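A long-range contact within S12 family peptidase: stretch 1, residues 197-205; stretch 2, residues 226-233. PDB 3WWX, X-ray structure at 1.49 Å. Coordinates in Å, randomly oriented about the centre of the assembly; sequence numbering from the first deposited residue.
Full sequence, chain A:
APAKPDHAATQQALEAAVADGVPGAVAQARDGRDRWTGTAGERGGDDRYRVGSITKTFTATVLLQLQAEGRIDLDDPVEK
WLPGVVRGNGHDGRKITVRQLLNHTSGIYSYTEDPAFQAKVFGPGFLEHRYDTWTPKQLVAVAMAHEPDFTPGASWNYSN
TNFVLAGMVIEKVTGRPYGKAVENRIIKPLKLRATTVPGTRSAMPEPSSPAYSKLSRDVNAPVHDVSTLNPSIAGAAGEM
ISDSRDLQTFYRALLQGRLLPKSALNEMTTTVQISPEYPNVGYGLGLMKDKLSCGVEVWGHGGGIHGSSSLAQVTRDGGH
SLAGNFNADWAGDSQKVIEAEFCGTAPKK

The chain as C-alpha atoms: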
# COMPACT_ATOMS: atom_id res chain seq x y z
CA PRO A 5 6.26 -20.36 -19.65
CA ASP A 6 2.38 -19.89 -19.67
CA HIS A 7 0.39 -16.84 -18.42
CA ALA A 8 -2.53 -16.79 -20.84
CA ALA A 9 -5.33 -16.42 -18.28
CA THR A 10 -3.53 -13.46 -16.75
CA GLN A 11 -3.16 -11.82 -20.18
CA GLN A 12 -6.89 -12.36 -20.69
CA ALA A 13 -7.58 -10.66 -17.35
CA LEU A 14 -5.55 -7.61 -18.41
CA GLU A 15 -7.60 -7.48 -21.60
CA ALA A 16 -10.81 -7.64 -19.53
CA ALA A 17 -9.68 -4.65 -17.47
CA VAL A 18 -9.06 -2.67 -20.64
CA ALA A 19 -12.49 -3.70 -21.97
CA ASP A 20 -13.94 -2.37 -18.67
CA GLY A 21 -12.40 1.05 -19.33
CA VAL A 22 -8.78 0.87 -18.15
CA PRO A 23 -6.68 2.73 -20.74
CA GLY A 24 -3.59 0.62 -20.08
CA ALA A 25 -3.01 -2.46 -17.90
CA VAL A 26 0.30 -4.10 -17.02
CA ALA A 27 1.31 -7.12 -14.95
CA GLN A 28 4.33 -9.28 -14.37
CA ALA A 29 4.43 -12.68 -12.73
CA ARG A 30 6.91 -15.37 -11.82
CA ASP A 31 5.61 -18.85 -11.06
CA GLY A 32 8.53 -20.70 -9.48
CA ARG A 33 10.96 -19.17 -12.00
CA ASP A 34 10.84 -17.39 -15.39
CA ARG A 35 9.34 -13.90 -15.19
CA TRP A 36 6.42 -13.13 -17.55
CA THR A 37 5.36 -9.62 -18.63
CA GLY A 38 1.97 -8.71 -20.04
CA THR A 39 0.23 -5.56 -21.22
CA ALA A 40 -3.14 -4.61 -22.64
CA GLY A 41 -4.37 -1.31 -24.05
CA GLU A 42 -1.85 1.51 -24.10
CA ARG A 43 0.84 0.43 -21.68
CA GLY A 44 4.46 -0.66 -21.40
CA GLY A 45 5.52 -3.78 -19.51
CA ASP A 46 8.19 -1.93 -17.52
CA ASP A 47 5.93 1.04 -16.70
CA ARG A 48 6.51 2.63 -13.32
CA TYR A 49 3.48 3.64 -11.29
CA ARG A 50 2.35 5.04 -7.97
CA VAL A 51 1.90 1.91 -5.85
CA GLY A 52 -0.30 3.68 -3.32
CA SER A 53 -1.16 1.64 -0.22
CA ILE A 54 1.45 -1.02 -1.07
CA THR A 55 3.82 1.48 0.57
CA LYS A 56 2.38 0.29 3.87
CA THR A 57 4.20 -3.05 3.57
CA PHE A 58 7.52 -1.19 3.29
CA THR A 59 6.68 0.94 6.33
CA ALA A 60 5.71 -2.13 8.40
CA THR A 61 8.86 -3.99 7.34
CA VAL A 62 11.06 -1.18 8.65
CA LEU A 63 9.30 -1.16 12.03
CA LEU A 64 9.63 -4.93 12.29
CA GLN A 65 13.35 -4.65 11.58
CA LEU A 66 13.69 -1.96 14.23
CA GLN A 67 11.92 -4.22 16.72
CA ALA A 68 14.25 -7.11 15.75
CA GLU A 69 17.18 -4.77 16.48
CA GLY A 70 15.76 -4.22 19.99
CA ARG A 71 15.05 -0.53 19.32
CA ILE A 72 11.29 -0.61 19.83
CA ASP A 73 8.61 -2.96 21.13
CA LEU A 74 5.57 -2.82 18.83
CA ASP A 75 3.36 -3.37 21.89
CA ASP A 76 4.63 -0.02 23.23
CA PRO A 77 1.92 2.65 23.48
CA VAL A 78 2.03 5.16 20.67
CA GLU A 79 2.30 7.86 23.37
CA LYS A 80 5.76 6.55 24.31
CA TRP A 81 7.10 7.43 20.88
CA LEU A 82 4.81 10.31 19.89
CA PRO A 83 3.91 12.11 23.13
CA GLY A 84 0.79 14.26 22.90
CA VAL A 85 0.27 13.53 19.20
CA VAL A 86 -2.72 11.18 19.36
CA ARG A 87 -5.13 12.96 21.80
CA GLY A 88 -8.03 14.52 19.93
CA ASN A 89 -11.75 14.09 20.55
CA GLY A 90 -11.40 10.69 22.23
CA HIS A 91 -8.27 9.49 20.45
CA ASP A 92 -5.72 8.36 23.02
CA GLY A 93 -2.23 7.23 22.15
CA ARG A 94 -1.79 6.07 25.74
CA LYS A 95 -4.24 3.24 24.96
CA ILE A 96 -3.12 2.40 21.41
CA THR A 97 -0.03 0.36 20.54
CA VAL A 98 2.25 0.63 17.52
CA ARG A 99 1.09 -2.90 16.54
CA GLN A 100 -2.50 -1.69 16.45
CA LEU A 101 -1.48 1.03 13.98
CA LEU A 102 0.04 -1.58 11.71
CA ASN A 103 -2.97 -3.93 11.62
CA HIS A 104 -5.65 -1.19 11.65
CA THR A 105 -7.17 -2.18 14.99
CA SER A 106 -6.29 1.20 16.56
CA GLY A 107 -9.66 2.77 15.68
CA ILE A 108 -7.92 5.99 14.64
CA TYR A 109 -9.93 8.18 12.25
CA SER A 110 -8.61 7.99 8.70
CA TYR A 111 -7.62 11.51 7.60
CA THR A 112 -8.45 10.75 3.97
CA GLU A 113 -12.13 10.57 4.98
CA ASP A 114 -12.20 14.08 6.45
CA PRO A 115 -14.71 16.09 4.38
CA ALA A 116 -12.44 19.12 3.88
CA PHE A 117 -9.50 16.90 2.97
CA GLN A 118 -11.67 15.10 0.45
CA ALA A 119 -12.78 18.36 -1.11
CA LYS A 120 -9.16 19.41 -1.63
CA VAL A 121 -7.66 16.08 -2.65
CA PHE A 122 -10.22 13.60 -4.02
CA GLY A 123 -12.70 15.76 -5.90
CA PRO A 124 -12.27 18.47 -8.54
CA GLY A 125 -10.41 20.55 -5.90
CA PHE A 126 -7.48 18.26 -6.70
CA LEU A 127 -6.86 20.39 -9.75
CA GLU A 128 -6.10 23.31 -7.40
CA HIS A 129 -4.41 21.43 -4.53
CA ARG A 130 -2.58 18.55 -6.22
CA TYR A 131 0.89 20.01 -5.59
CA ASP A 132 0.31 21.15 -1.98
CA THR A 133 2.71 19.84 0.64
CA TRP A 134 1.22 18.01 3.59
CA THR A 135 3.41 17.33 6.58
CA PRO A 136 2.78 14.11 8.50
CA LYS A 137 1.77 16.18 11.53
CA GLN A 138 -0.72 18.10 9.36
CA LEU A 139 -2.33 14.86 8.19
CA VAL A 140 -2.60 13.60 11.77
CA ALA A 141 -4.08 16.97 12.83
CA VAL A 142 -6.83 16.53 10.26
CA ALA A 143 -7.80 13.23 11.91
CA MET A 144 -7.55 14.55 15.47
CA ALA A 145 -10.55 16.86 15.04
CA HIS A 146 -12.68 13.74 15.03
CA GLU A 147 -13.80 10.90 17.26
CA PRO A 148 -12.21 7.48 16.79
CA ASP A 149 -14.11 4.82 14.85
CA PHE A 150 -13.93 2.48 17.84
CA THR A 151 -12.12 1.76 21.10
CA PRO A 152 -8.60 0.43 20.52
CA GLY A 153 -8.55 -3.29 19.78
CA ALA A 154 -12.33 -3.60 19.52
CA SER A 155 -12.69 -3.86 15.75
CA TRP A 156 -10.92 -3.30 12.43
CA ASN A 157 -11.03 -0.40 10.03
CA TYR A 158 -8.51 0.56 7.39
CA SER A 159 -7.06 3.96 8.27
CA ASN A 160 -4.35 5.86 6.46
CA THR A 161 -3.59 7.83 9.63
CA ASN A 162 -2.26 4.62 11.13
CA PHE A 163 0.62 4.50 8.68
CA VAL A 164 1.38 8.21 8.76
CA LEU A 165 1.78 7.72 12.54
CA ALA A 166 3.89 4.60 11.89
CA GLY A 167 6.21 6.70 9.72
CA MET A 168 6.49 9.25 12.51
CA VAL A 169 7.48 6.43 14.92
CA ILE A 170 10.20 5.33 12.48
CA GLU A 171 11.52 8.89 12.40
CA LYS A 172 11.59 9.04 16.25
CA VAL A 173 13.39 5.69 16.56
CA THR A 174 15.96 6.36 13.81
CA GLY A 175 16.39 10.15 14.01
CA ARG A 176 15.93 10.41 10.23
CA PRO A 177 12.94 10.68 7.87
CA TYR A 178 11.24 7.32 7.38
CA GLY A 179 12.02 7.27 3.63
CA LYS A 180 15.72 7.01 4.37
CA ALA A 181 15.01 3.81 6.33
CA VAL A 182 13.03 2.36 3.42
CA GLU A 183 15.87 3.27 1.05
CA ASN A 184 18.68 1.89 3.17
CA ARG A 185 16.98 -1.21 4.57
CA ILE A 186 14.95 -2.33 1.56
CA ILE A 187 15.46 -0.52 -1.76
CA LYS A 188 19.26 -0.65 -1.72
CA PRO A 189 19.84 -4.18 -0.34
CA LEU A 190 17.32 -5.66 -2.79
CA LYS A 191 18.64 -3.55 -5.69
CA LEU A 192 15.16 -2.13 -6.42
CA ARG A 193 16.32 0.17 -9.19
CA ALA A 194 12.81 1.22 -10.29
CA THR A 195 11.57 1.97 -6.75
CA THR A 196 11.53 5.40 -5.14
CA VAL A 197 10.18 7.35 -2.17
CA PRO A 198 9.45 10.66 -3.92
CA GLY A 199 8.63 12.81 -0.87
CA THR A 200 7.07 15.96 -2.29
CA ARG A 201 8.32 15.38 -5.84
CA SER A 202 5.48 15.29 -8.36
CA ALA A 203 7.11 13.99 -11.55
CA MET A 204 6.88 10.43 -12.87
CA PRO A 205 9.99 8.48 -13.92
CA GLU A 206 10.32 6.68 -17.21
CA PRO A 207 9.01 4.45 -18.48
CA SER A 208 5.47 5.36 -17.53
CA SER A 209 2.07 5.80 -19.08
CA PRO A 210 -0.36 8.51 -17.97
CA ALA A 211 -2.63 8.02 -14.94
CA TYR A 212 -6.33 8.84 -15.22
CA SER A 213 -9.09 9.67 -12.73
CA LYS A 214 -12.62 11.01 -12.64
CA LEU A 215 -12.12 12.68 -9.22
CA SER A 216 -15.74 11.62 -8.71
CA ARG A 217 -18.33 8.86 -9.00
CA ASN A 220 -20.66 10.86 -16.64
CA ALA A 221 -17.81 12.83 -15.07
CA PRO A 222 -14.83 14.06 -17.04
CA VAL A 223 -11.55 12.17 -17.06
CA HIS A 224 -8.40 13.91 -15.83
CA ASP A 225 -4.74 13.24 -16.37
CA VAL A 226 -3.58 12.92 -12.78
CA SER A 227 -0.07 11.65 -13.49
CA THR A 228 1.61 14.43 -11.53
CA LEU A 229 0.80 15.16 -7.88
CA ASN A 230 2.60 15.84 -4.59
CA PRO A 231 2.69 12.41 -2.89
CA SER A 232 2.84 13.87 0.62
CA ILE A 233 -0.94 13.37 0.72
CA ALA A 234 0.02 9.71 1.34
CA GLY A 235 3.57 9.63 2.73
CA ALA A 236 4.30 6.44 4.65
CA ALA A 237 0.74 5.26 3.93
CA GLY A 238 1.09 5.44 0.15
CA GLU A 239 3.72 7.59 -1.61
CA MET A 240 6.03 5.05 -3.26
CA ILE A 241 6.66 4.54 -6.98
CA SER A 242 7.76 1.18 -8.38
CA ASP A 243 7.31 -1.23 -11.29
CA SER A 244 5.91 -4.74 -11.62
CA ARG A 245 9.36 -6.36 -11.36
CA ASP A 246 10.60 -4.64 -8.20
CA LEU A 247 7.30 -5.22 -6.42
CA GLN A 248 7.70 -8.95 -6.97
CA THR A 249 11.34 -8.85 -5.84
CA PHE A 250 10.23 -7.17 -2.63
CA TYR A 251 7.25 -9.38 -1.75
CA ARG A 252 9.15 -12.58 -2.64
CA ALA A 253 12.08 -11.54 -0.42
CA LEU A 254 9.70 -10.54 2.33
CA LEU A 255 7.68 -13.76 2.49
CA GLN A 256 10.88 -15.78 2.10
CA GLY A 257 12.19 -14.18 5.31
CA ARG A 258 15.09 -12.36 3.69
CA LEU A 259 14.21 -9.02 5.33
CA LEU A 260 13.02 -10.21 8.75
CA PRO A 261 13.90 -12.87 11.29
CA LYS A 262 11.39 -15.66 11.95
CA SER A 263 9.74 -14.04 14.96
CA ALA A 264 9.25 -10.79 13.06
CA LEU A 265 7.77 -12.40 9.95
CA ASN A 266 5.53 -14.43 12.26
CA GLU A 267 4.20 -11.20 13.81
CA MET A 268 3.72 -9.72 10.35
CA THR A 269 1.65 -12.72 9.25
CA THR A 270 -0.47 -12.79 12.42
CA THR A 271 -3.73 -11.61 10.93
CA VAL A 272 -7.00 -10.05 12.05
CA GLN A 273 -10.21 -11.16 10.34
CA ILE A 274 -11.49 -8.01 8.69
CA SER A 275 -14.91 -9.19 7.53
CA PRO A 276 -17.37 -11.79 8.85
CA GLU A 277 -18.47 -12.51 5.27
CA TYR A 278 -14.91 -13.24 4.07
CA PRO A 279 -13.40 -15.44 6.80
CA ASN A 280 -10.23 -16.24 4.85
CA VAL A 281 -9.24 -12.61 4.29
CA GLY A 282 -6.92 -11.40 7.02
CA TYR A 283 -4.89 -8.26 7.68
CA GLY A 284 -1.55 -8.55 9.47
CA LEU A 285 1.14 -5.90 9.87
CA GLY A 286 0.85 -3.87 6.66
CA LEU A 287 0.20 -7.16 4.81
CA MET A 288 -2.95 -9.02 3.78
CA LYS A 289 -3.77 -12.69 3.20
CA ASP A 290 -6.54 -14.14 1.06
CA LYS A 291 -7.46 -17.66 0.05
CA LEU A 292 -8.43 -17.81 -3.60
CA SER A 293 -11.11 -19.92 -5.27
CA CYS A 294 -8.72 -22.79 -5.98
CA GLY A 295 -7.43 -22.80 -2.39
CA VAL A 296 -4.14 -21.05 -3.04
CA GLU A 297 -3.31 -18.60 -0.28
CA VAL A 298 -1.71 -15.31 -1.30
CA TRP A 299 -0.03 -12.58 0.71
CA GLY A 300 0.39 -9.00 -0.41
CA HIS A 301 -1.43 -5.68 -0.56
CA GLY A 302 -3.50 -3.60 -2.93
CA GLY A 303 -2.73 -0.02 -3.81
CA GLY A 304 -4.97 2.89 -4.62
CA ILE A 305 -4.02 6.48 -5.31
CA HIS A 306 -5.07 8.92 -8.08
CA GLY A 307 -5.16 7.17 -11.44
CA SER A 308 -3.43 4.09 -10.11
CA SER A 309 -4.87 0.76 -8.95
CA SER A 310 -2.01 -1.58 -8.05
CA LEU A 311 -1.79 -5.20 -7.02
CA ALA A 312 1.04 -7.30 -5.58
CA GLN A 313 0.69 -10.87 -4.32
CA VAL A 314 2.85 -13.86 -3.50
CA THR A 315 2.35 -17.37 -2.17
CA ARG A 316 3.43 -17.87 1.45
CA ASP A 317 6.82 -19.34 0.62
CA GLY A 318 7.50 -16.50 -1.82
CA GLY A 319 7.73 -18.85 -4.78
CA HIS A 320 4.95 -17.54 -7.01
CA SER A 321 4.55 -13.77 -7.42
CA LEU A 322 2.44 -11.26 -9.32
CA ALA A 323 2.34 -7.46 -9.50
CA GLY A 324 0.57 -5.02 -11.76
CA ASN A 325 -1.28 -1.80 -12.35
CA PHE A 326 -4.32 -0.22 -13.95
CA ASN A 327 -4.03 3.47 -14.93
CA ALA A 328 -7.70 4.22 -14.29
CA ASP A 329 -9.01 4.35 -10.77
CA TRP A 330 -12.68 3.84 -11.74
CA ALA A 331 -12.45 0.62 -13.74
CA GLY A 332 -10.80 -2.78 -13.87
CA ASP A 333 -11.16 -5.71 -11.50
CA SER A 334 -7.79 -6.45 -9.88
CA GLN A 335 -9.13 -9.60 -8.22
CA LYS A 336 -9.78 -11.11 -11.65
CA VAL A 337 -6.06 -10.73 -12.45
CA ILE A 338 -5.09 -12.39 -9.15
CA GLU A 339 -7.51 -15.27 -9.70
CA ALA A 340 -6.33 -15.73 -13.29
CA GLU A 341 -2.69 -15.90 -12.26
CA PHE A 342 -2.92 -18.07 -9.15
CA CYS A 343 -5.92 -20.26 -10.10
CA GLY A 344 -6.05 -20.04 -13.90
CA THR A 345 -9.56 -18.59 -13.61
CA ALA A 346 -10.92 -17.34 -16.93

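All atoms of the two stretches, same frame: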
# COMPACT_ATOMS: atom_id res chain seq x y z
N VAL A 197 10.98 6.70 -3.20
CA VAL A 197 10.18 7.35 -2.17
C VAL A 197 10.26 8.83 -2.53
O VAL A 197 11.23 9.51 -2.16
CB VAL A 197 10.75 7.10 -0.76
CG1 VAL A 197 9.82 7.61 0.30
CG2 VAL A 197 11.03 5.61 -0.55
N PRO A 198 9.30 9.33 -3.31
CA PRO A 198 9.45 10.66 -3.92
C PRO A 198 9.34 11.86 -2.98
O PRO A 198 9.79 12.95 -3.32
CB PRO A 198 8.33 10.69 -4.96
CG PRO A 198 7.32 9.71 -4.45
CD PRO A 198 8.11 8.61 -3.81
N GLY A 199 8.74 11.69 -1.81
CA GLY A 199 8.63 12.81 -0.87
C GLY A 199 7.58 13.79 -1.34
O GLY A 199 6.39 13.47 -1.35
N THR A 200 8.00 14.99 -1.71
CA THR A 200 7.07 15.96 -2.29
C THR A 200 7.21 16.09 -3.81
O THR A 200 6.51 16.88 -4.45
CB THR A 200 7.23 17.32 -1.66
OG1 THR A 200 8.57 17.66 -1.84
CG2 THR A 200 6.97 17.27 -0.17
N ARG A 201 8.10 15.30 -4.39
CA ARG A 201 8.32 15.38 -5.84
C ARG A 201 7.13 14.85 -6.62
O ARG A 201 6.61 13.77 -6.31
CB ARG A 201 9.55 14.58 -6.23
CG ARG A 201 10.84 15.14 -5.66
CD ARG A 201 12.08 14.58 -6.33
NE ARG A 201 12.07 13.14 -6.53
CZ ARG A 201 12.52 12.25 -5.66
NH1 ARG A 201 13.02 12.65 -4.48
NH2 ARG A 201 12.45 10.95 -5.96
N SER A 202 6.70 15.60 -7.64
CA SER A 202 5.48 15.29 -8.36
C SER A 202 5.66 14.57 -9.69
O SER A 202 4.71 14.04 -10.23
CB SER A 202 4.66 16.56 -8.61
OG SER A 202 5.29 17.41 -9.56
N ALA A 203 6.88 14.56 -10.23
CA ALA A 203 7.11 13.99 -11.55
C ALA A 203 7.10 12.48 -11.52
O ALA A 203 7.34 11.86 -10.48
CB ALA A 203 8.43 14.49 -12.13
N MET A 204 6.80 11.89 -12.67
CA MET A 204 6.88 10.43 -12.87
C MET A 204 8.13 10.05 -13.61
O MET A 204 8.48 10.70 -14.59
CB MET A 204 5.65 9.93 -13.64
CG MET A 204 4.35 10.00 -12.86
SD MET A 204 4.30 8.90 -11.44
CE MET A 204 4.41 7.26 -12.17
N PRO A 205 8.83 8.99 -13.17
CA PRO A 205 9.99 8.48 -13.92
C PRO A 205 9.56 7.75 -15.17
O PRO A 205 8.37 7.42 -15.34
CB PRO A 205 10.64 7.51 -12.94
CG PRO A 205 9.45 7.00 -12.11
CD PRO A 205 8.53 8.18 -11.97
N VAL A 226 -4.01 12.69 -14.15
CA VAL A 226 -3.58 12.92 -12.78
C VAL A 226 -2.18 12.36 -12.54
O VAL A 226 -1.80 12.07 -11.40
CB VAL A 226 -4.59 12.35 -11.75
CG1 VAL A 226 -5.92 13.02 -11.90
CG2 VAL A 226 -4.75 10.84 -11.88
N SER A 227 -1.39 12.25 -13.60
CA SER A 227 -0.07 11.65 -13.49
C SER A 227 0.79 12.34 -12.44
O SER A 227 1.46 11.67 -11.65
CB SER A 227 0.64 11.66 -14.85
OG SER A 227 -0.14 11.03 -15.86
N THR A 228 0.78 13.67 -12.44
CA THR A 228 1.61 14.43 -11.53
C THR A 228 0.82 14.95 -10.32
O THR A 228 -0.26 15.50 -10.46
CB THR A 228 2.27 15.62 -12.24
OG1 THR A 228 1.26 16.45 -12.83
CG2 THR A 228 3.21 15.13 -13.32
N LEU A 229 1.39 14.73 -9.15
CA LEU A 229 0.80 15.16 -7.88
C LEU A 229 1.90 15.09 -6.82
O LEU A 229 2.86 14.34 -6.97
CB LEU A 229 -0.40 14.27 -7.48
CG LEU A 229 -0.17 12.76 -7.33
CD1 LEU A 229 0.37 12.38 -5.94
CD2 LEU A 229 -1.45 12.01 -7.63
N ASN A 230 1.72 15.86 -5.75
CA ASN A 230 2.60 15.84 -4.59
C ASN A 230 2.22 14.66 -3.69
O ASN A 230 1.13 14.66 -3.12
CB ASN A 230 2.47 17.16 -3.83
CG ASN A 230 3.45 17.30 -2.68
OD1 ASN A 230 3.74 16.34 -1.95
ND2 ASN A 230 3.94 18.52 -2.49
N PRO A 231 3.09 13.64 -3.58
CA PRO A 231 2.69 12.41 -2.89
C PRO A 231 2.65 12.51 -1.37
O PRO A 231 2.33 11.49 -0.72
CB PRO A 231 3.79 11.41 -3.29
CG PRO A 231 4.54 12.03 -4.37
CD PRO A 231 4.39 13.49 -4.26
N SER A 232 2.93 13.70 -0.82
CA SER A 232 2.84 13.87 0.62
C SER A 232 1.41 13.71 1.15
O SER A 232 1.23 13.58 2.36
CB SER A 232 3.45 15.20 1.04
OG SER A 232 2.70 16.29 0.56
N ILE A 233 0.40 13.73 0.28
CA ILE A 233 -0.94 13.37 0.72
C ILE A 233 -0.99 11.96 1.31
O ILE A 233 -1.88 11.65 2.10
CB ILE A 233 -1.96 13.44 -0.43
CG1 ILE A 233 -1.51 12.63 -1.64
CG2 ILE A 233 -2.27 14.89 -0.80
CD1 ILE A 233 -2.64 12.36 -2.66

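This is a small contact between two largely irregular segments, held by close packing, a proline pair and two CA-H...O contacts, with no hydrogen bond passing from one stretch to the other. About 410 Å² is buried in total.

The centre lies where Ser 202 meets Leu 229, whose CA atoms are 4.7 Å apart. Here the backbones touch through carbon-bound hydrogens: Ser 202 CA sits 3.1 Å from Leu 229 O, and Thr 228 CA sits 3.4 Å from Ser 202 O. Each stretch thus gives one CA-H and one carbonyl. Ser 202 points its CB toward the partner. Leu 229 does the reverse: its CB points away, so the buried side chain packs off the contact and its backbone serves the interface.

Pro 231 has the largest covered area in stretch 2. Its ring points toward stretch 1, and Pro 231 CG meets Pro 198 CG at 3.6 Å, an apolar contact between two compact, buried rings. Pro 231 CD lies 3.0 Å from Arg 201 O and 3.5 Å from Gly 199 O. A proline suits this place as a compact, apolar ring that packs on Pro 198 and sets its CD carbon against those two carbonyls.

The path of stretch 1 past this ring is set by a type II' turn from Pro 198 to Arg 201, closed by Arg 201 N donating to Pro 198 O at 3.1 Å. Gly 199 takes a positive phi of 74°, which by itself favours glycine. At the end of the turn, Arg 201 directs its CB away, leaving its carbonyl as the part that meets Pro 231.

Asn 230 organises its own stretch while touching the other. Asn 230 OD1 accepts from Ser 232 OG at 2.7 Å and from Ser 232 N at 3.0 Å, tying the residue to the 3-10 segment that begins at Pro 231. With chi1 in t, the side chain starts sideways but its end comes nearer stretch 1, where Asn 230 OD1 lies 3.4 Å from Thr 200 CA and Asn 230 ND2 lies 3.6 Å from Thr 200 CB. ND2 is hydrogen-bonded elsewhere in the structure, so the amide is satisfied without a bond across the contact.

Farther along, Met 204 points its CB toward stretch 2 and chi1 is m, with Met 204 CG 3.6 Å from Ser 227 O; chi2 and chi3 are m as well. The rule to read here is economy: the polar side chains of stretch 2 find their hydrogen bonds locally or elsewhere in the structure, and fit joins the loops.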